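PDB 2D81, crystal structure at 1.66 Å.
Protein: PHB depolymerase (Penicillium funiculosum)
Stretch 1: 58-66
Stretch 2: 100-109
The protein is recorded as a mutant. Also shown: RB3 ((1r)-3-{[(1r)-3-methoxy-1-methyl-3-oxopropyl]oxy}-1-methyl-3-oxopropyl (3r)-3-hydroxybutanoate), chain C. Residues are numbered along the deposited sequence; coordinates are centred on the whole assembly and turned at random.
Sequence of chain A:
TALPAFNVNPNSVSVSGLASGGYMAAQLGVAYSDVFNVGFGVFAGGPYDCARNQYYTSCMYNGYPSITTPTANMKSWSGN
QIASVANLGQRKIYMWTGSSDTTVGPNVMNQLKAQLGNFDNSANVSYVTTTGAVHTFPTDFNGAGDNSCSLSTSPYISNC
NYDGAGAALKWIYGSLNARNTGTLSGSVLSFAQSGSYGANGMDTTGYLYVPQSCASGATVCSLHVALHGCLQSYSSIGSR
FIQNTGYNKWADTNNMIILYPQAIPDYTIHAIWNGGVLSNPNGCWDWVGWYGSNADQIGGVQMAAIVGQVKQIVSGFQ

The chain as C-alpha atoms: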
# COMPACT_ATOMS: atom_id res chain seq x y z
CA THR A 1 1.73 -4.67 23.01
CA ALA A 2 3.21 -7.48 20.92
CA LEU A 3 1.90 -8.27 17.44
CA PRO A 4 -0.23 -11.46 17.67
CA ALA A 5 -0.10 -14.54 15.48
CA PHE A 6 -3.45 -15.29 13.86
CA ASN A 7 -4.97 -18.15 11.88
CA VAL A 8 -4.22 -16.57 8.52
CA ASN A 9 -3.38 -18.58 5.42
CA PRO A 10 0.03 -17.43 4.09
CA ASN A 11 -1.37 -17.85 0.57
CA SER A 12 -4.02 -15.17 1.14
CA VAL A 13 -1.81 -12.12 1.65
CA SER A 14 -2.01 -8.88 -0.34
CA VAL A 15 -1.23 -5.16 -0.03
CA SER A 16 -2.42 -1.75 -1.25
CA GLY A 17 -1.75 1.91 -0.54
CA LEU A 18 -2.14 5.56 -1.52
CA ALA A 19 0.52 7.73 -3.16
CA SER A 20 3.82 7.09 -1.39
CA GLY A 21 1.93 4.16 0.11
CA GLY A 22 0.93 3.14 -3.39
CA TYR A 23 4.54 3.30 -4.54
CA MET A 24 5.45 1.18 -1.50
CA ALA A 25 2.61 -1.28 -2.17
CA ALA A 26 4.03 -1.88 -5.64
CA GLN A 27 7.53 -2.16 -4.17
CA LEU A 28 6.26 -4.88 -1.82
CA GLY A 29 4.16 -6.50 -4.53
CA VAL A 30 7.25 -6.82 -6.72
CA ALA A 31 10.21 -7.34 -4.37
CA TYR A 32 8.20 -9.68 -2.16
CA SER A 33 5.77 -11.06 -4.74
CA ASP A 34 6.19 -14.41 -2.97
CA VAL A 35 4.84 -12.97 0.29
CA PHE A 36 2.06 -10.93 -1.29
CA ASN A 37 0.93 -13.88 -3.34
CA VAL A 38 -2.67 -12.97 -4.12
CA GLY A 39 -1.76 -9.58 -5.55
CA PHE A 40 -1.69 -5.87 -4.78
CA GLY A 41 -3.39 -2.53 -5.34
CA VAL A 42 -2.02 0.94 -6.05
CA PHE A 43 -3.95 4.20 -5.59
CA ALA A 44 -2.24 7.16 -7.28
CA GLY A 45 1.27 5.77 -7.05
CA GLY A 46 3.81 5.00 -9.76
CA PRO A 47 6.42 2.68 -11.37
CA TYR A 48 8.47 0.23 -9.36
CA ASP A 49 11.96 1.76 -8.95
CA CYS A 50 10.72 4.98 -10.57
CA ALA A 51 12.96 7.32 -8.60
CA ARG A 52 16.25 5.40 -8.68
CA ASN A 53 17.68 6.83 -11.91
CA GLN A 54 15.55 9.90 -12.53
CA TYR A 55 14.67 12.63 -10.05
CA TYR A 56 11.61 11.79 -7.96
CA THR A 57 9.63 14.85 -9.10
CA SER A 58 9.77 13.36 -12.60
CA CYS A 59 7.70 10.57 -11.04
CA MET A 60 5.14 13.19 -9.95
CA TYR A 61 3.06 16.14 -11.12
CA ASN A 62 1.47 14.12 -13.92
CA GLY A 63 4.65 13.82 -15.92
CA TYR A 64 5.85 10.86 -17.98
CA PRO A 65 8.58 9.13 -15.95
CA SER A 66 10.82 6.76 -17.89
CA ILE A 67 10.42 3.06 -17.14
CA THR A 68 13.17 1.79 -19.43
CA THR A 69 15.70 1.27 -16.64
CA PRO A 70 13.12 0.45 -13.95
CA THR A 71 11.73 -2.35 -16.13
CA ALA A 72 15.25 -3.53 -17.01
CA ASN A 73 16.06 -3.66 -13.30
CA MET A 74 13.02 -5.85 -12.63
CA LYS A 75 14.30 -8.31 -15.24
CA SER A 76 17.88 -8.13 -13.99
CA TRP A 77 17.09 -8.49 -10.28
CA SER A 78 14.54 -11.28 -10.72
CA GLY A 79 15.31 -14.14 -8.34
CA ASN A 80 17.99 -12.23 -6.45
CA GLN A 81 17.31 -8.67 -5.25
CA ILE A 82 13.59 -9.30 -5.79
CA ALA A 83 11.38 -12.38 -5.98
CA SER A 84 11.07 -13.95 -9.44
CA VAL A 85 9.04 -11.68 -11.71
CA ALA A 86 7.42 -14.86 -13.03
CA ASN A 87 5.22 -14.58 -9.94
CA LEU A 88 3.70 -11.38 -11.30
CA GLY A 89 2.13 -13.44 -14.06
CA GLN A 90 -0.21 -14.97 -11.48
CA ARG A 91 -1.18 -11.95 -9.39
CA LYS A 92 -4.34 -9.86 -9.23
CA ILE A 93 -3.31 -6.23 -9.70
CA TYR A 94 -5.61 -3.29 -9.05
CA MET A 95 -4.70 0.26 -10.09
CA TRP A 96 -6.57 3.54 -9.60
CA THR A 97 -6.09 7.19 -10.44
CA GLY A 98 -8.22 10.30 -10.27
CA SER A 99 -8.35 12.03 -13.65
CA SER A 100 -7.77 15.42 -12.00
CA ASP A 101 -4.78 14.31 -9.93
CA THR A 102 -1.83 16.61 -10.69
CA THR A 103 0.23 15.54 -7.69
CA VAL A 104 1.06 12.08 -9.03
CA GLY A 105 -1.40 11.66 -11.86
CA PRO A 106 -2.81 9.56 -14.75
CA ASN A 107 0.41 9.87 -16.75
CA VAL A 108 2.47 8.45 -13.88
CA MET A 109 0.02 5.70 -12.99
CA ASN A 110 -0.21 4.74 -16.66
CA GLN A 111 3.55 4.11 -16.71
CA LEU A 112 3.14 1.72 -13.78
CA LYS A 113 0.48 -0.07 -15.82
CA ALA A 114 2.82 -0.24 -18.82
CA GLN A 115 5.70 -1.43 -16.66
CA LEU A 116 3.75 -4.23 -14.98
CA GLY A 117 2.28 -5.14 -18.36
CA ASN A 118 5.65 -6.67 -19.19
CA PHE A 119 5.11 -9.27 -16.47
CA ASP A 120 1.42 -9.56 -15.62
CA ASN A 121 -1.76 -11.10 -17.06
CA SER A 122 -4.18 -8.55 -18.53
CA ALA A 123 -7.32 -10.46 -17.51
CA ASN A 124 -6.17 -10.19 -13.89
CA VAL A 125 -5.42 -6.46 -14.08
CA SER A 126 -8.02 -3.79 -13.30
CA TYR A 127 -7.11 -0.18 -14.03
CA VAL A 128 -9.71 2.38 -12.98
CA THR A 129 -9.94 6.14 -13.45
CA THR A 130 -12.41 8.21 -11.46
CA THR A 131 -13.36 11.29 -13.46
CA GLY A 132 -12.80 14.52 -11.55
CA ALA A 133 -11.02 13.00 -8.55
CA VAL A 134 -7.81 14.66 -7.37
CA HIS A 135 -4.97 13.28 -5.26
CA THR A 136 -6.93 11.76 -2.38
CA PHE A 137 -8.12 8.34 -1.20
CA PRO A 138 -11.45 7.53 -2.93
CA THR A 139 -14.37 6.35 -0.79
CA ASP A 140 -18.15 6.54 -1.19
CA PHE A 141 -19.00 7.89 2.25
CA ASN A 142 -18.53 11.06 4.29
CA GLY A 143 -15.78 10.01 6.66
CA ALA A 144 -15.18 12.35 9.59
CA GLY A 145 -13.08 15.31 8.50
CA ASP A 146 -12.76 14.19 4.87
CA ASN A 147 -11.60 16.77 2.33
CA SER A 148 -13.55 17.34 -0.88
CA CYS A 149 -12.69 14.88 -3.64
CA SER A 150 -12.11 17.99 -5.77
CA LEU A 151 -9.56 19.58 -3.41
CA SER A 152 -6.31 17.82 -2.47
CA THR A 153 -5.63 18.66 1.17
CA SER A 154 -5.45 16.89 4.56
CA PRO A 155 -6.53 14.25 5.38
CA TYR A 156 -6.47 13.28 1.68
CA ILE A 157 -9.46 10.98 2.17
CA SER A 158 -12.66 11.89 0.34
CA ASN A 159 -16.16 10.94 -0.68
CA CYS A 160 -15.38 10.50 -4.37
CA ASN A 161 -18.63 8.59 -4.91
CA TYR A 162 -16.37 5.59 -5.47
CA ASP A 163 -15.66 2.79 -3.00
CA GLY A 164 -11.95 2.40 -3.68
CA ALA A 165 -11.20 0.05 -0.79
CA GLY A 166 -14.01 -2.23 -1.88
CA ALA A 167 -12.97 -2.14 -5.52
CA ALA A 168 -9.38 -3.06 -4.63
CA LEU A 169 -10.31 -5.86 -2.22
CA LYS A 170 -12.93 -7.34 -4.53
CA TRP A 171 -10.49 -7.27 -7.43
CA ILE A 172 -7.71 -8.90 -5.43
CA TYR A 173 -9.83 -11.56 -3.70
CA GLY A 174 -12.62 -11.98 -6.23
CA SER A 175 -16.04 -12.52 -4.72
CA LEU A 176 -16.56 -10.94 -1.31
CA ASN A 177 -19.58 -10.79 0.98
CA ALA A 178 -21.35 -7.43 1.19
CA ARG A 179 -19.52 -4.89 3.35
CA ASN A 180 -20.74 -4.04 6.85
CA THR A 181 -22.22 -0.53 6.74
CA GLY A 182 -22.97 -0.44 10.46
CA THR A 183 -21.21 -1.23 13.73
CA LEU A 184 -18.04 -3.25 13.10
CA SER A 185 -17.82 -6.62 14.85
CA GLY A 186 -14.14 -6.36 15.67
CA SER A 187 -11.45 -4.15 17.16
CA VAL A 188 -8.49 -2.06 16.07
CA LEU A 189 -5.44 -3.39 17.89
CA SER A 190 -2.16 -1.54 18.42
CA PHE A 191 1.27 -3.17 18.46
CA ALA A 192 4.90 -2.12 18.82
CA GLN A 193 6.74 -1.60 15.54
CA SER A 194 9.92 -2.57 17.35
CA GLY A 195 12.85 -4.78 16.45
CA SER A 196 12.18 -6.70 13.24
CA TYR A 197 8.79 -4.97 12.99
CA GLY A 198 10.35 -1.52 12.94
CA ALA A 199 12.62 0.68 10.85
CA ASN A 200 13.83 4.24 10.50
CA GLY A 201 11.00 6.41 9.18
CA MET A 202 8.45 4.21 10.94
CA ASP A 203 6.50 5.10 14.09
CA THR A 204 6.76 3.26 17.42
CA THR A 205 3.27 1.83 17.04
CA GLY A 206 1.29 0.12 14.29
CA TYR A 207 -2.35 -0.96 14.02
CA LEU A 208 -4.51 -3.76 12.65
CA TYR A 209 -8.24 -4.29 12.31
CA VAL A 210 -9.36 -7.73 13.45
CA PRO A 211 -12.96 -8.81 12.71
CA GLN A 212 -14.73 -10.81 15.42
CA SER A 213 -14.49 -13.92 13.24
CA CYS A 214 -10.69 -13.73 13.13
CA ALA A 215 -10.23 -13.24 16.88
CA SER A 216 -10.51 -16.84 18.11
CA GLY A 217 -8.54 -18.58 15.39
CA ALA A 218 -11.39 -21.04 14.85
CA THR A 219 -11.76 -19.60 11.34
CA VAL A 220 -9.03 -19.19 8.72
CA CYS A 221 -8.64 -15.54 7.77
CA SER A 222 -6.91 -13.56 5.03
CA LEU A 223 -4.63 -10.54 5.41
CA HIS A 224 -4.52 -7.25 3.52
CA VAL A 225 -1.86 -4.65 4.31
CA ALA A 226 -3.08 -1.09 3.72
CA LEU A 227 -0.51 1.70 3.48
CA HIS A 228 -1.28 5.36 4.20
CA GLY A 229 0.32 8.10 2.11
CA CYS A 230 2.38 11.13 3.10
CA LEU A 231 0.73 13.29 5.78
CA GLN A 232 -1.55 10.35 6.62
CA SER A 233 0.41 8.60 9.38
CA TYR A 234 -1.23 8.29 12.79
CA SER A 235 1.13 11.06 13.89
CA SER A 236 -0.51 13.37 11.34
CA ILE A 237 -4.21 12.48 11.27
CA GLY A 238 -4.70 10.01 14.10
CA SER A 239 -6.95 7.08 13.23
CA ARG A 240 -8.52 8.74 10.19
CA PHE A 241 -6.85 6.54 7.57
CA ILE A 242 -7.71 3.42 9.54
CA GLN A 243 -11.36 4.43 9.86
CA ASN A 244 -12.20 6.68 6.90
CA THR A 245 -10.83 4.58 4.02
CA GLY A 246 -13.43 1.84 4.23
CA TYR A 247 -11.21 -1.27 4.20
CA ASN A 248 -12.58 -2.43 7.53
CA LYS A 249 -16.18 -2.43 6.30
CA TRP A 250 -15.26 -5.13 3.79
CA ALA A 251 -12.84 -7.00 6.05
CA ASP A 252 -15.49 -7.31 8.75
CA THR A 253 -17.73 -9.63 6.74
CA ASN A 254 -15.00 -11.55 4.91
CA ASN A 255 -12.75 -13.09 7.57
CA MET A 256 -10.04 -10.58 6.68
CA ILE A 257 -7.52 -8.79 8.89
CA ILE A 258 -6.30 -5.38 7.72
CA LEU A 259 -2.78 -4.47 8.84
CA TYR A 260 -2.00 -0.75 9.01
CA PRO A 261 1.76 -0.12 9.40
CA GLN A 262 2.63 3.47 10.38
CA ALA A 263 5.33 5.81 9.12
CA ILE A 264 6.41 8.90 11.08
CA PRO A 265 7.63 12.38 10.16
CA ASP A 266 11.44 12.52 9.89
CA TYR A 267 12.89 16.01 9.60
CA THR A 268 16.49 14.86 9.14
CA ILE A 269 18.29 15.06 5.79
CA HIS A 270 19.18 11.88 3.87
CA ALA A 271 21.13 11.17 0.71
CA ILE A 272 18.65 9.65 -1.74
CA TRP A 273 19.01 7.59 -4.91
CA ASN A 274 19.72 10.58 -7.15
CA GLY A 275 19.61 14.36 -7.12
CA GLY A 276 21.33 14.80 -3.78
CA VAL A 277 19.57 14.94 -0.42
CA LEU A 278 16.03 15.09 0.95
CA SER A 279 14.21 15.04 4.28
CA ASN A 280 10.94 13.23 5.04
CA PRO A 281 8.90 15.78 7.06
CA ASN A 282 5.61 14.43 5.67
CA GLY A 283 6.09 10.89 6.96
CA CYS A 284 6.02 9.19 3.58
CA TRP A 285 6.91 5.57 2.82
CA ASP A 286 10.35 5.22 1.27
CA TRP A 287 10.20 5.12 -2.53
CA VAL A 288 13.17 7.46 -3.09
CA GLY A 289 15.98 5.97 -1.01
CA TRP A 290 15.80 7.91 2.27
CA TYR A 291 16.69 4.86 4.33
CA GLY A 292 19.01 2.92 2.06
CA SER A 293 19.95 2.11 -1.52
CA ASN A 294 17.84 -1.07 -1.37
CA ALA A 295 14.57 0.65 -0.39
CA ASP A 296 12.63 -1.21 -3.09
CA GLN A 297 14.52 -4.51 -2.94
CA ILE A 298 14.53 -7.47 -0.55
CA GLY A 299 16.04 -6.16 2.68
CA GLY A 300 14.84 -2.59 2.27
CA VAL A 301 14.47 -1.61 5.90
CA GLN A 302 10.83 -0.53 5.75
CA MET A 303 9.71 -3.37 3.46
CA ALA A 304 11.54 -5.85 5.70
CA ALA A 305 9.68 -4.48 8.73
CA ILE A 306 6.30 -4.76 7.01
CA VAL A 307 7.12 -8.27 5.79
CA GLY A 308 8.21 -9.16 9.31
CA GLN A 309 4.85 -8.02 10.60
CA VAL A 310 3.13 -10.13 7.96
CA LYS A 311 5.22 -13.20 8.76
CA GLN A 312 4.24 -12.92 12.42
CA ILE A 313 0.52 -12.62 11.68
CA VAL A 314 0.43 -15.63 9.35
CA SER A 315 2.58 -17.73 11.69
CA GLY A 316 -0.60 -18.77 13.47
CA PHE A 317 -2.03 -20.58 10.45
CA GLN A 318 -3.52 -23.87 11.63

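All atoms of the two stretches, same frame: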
# COMPACT_ATOMS: atom_id res chain seq x y z
N SER A 58 10.11 13.85 -11.27
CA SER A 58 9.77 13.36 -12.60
C SER A 58 8.79 12.19 -12.51
O SER A 58 8.18 11.80 -13.50
CB SER A 58 11.02 12.92 -13.35
OG SER A 58 11.85 14.03 -13.68
N CYS A 59 8.67 11.63 -11.31
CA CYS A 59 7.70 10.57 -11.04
C CYS A 59 6.47 11.17 -10.35
O CYS A 59 5.71 10.47 -9.68
CB CYS A 59 8.33 9.49 -10.14
SG CYS A 59 9.74 8.63 -10.92
N MET A 60 6.27 12.47 -10.55
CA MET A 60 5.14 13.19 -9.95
C MET A 60 4.58 14.24 -10.90
O MET A 60 5.03 14.38 -12.04
CB MET A 60 5.58 13.86 -8.65
CG MET A 60 5.99 12.90 -7.55
SD MET A 60 6.56 13.78 -6.07
CE MET A 60 5.03 14.50 -5.51
N TYR A 61 3.58 14.97 -10.42
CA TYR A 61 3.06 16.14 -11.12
C TYR A 61 2.60 15.81 -12.54
O TYR A 61 2.69 16.63 -13.46
CB TYR A 61 4.13 17.24 -11.12
CG TYR A 61 4.61 17.53 -9.71
CD1 TYR A 61 5.96 17.44 -9.38
CD2 TYR A 61 3.71 17.84 -8.70
CE1 TYR A 61 6.40 17.64 -8.07
CE2 TYR A 61 4.13 18.03 -7.39
CZ TYR A 61 5.48 17.93 -7.08
OH TYR A 61 5.89 18.10 -5.78
N ASN A 62 2.09 14.59 -12.69
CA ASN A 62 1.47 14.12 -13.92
C ASN A 62 2.40 14.18 -15.11
O ASN A 62 1.98 14.41 -16.24
CB ASN A 62 0.18 14.90 -14.21
CG ASN A 62 -0.77 14.12 -15.10
OD1 ASN A 62 -0.85 12.89 -15.02
ND2 ASN A 62 -1.51 14.84 -15.94
N GLY A 63 3.69 13.97 -14.85
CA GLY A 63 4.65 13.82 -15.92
C GLY A 63 4.70 12.41 -16.48
O GLY A 63 3.89 11.55 -16.12
N TYR A 64 5.65 12.18 -17.37
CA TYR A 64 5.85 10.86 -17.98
C TYR A 64 7.20 10.28 -17.56
O TYR A 64 8.16 10.34 -18.32
CB TYR A 64 5.81 10.96 -19.51
CG TYR A 64 4.45 11.23 -20.11
CD1 TYR A 64 3.87 12.49 -20.06
CD2 TYR A 64 3.76 10.21 -20.76
CE1 TYR A 64 2.63 12.74 -20.64
CE2 TYR A 64 2.51 10.45 -21.35
CZ TYR A 64 1.96 11.71 -21.29
OH TYR A 64 0.73 11.95 -21.87
N PRO A 65 7.29 9.70 -16.36
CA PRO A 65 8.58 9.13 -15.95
C PRO A 65 9.00 8.00 -16.88
O PRO A 65 8.16 7.28 -17.42
CB PRO A 65 8.30 8.64 -14.53
CG PRO A 65 6.85 8.28 -14.57
CD PRO A 65 6.25 9.44 -15.34
N SER A 66 10.31 7.86 -17.08
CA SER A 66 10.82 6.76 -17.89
C SER A 66 10.72 5.46 -17.10
O SER A 66 10.93 5.45 -15.88
CB SER A 66 12.28 7.01 -18.27
OG SER A 66 12.79 5.94 -19.05
N SER A 100 -8.13 14.03 -12.29
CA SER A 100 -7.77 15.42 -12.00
C SER A 100 -6.59 15.51 -11.04
O SER A 100 -6.28 16.58 -10.52
CB SER A 100 -8.97 16.17 -11.41
OG SER A 100 -10.04 16.23 -12.33
N ASP A 101 -5.94 14.38 -10.80
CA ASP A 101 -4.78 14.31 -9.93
C ASP A 101 -3.56 14.90 -10.65
O ASP A 101 -3.13 14.38 -11.69
CB ASP A 101 -4.54 12.85 -9.53
CG ASP A 101 -3.39 12.67 -8.56
OD1 ASP A 101 -3.33 11.59 -7.93
OD2 ASP A 101 -2.54 13.57 -8.43
N THR A 102 -3.03 16.00 -10.13
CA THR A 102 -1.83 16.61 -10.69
C THR A 102 -0.68 16.58 -9.70
O THR A 102 0.32 17.29 -9.85
CB THR A 102 -2.09 18.08 -11.12
OG1 THR A 102 -2.60 18.82 -10.00
CG2 THR A 102 -3.09 18.13 -12.26
N THR A 103 -0.82 15.73 -8.68
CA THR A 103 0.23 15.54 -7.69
C THR A 103 1.07 14.32 -8.06
O THR A 103 2.30 14.38 -8.05
CB THR A 103 -0.37 15.32 -6.29
OG1 THR A 103 -1.12 16.49 -5.92
CG2 THR A 103 0.73 15.07 -5.27
N VAL A 104 0.40 13.21 -8.37
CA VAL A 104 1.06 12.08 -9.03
C VAL A 104 0.53 11.99 -10.46
O VAL A 104 1.18 12.46 -11.39
CB VAL A 104 0.81 10.76 -8.27
CG1 VAL A 104 1.50 9.60 -8.98
CG2 VAL A 104 1.35 10.88 -6.85
N GLY A 105 -0.66 11.41 -10.64
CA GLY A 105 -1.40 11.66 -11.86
C GLY A 105 -1.56 10.50 -12.83
O GLY A 105 -0.80 9.53 -12.78
N PRO A 106 -2.54 10.59 -13.75
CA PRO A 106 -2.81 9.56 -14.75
C PRO A 106 -1.58 9.17 -15.56
O PRO A 106 -1.38 8.00 -15.85
CB PRO A 106 -3.89 10.21 -15.63
CG PRO A 106 -4.61 11.10 -14.68
CD PRO A 106 -3.48 11.72 -13.89
N ASN A 107 -0.75 10.15 -15.91
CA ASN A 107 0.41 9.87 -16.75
C ASN A 107 1.45 9.04 -16.01
O ASN A 107 2.15 8.22 -16.61
CB ASN A 107 1.03 11.19 -17.24
CG ASN A 107 0.13 11.94 -18.21
OD1 ASN A 107 0.20 13.17 -18.31
ND2 ASN A 107 -0.72 11.21 -18.93
N VAL A 108 1.55 9.23 -14.69
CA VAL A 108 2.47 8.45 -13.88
C VAL A 108 1.90 7.07 -13.61
O VAL A 108 2.60 6.06 -13.78
CB VAL A 108 2.75 9.15 -12.53
CG1 VAL A 108 3.67 8.29 -11.67
CG2 VAL A 108 3.39 10.52 -12.79
N MET A 109 0.64 7.00 -13.21
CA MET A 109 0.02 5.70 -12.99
C MET A 109 -0.02 4.85 -14.25
O MET A 109 0.11 3.63 -14.19
CB MET A 109 -1.39 5.87 -12.42
CG MET A 109 -1.43 5.97 -10.90
SD MET A 109 -0.80 4.46 -10.09
CE MET A 109 -2.14 3.32 -10.44
O1M RB3 C . 2.33 14.67 -2.63
C1A RB3 C . 2.48 13.54 -2.11
O1A RB3 C . 2.55 13.30 -0.88
C2A RB3 C . 2.59 12.34 -3.06
C3A RB3 C . 3.89 11.57 -2.84
C4A RB3 C . 3.94 10.41 -3.83
O3A RB3 C . 5.01 12.45 -3.07
C1B RB3 C . 6.03 12.22 -2.20
O1B RB3 C . 6.16 11.13 -1.65
C2B RB3 C . 7.02 13.35 -1.94
C3B RB3 C . 8.32 12.88 -1.27
C4B RB3 C . 9.10 11.93 -2.18
O3B RB3 C . 9.15 14.03 -1.00
C1C RB3 C . 8.84 14.62 0.19
O1C RB3 C . 7.67 14.65 0.58
C2C RB3 C . 9.96 15.26 1.01
C3C RB3 C . 9.71 16.76 1.21
C4C RB3 C . 10.85 17.39 2.01
O3C RB3 C . 9.57 17.40 -0.06

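The two stretches meet through three hydrogen bonds, two from backbone amides of the first and one from an amide of the second. Tyr 61 N donates to Thr 103 O at 2.8 Å, nearly straight at 174°; Asn 62 N donates to Val 104 O at 2.7 Å, with a more bent angle of 135°. Tyr 61 CA approaches Thr 102 O at 3.2 Å with 169° at the hydrogen, a CA-H...O contact.

The Asn 62 side chain makes the one assigned side-chain hydrogen bond across the contact. Its CA-to-CB bond points sideways, but chi1 of -157° (t) and chi2 of 34° bring OD1 to the start of the helix, where it accepts from Asn 107 N at 2.9 Å and 168°. Gly 105, the N-cap residue, leaves room for this carbonyl: an ideal CB there would sit 2.4 Å from Asn 62 OD1, and phi/psi of 111/161 would independently jam it against the preceding carbonyl oxygen.

The loop before the helix is held from within by Asp 101. With chi1 t, its OD2 accepts from Thr 103 N at 2.8 Å and from Val 104 N at 3.0 Å.

Asn 107 (chi1 m) points toward the first stretch. Its CB lies 4.1 Å from the Tyr 64 ring centroid, 11° off the normal, so the contact is CH-pi over the face. Although Tyr 64 points away at CA-to-CB, chi1 of -72° (m) and chi2 of 75° allow its ring to reach Asn 107.

Val 108 (chi1 t) packs its CG2 4.0 Å from Pro 65 CD, an apolar contact; separately, Val 108 CG1 lies 3.6 Å from the carbonyl Cys 59 O. Met 60 adopts m, t, p; its CB is 3.4 Å from Thr 103 O, and its CE reaches RB3 O3A at 3.2 Å.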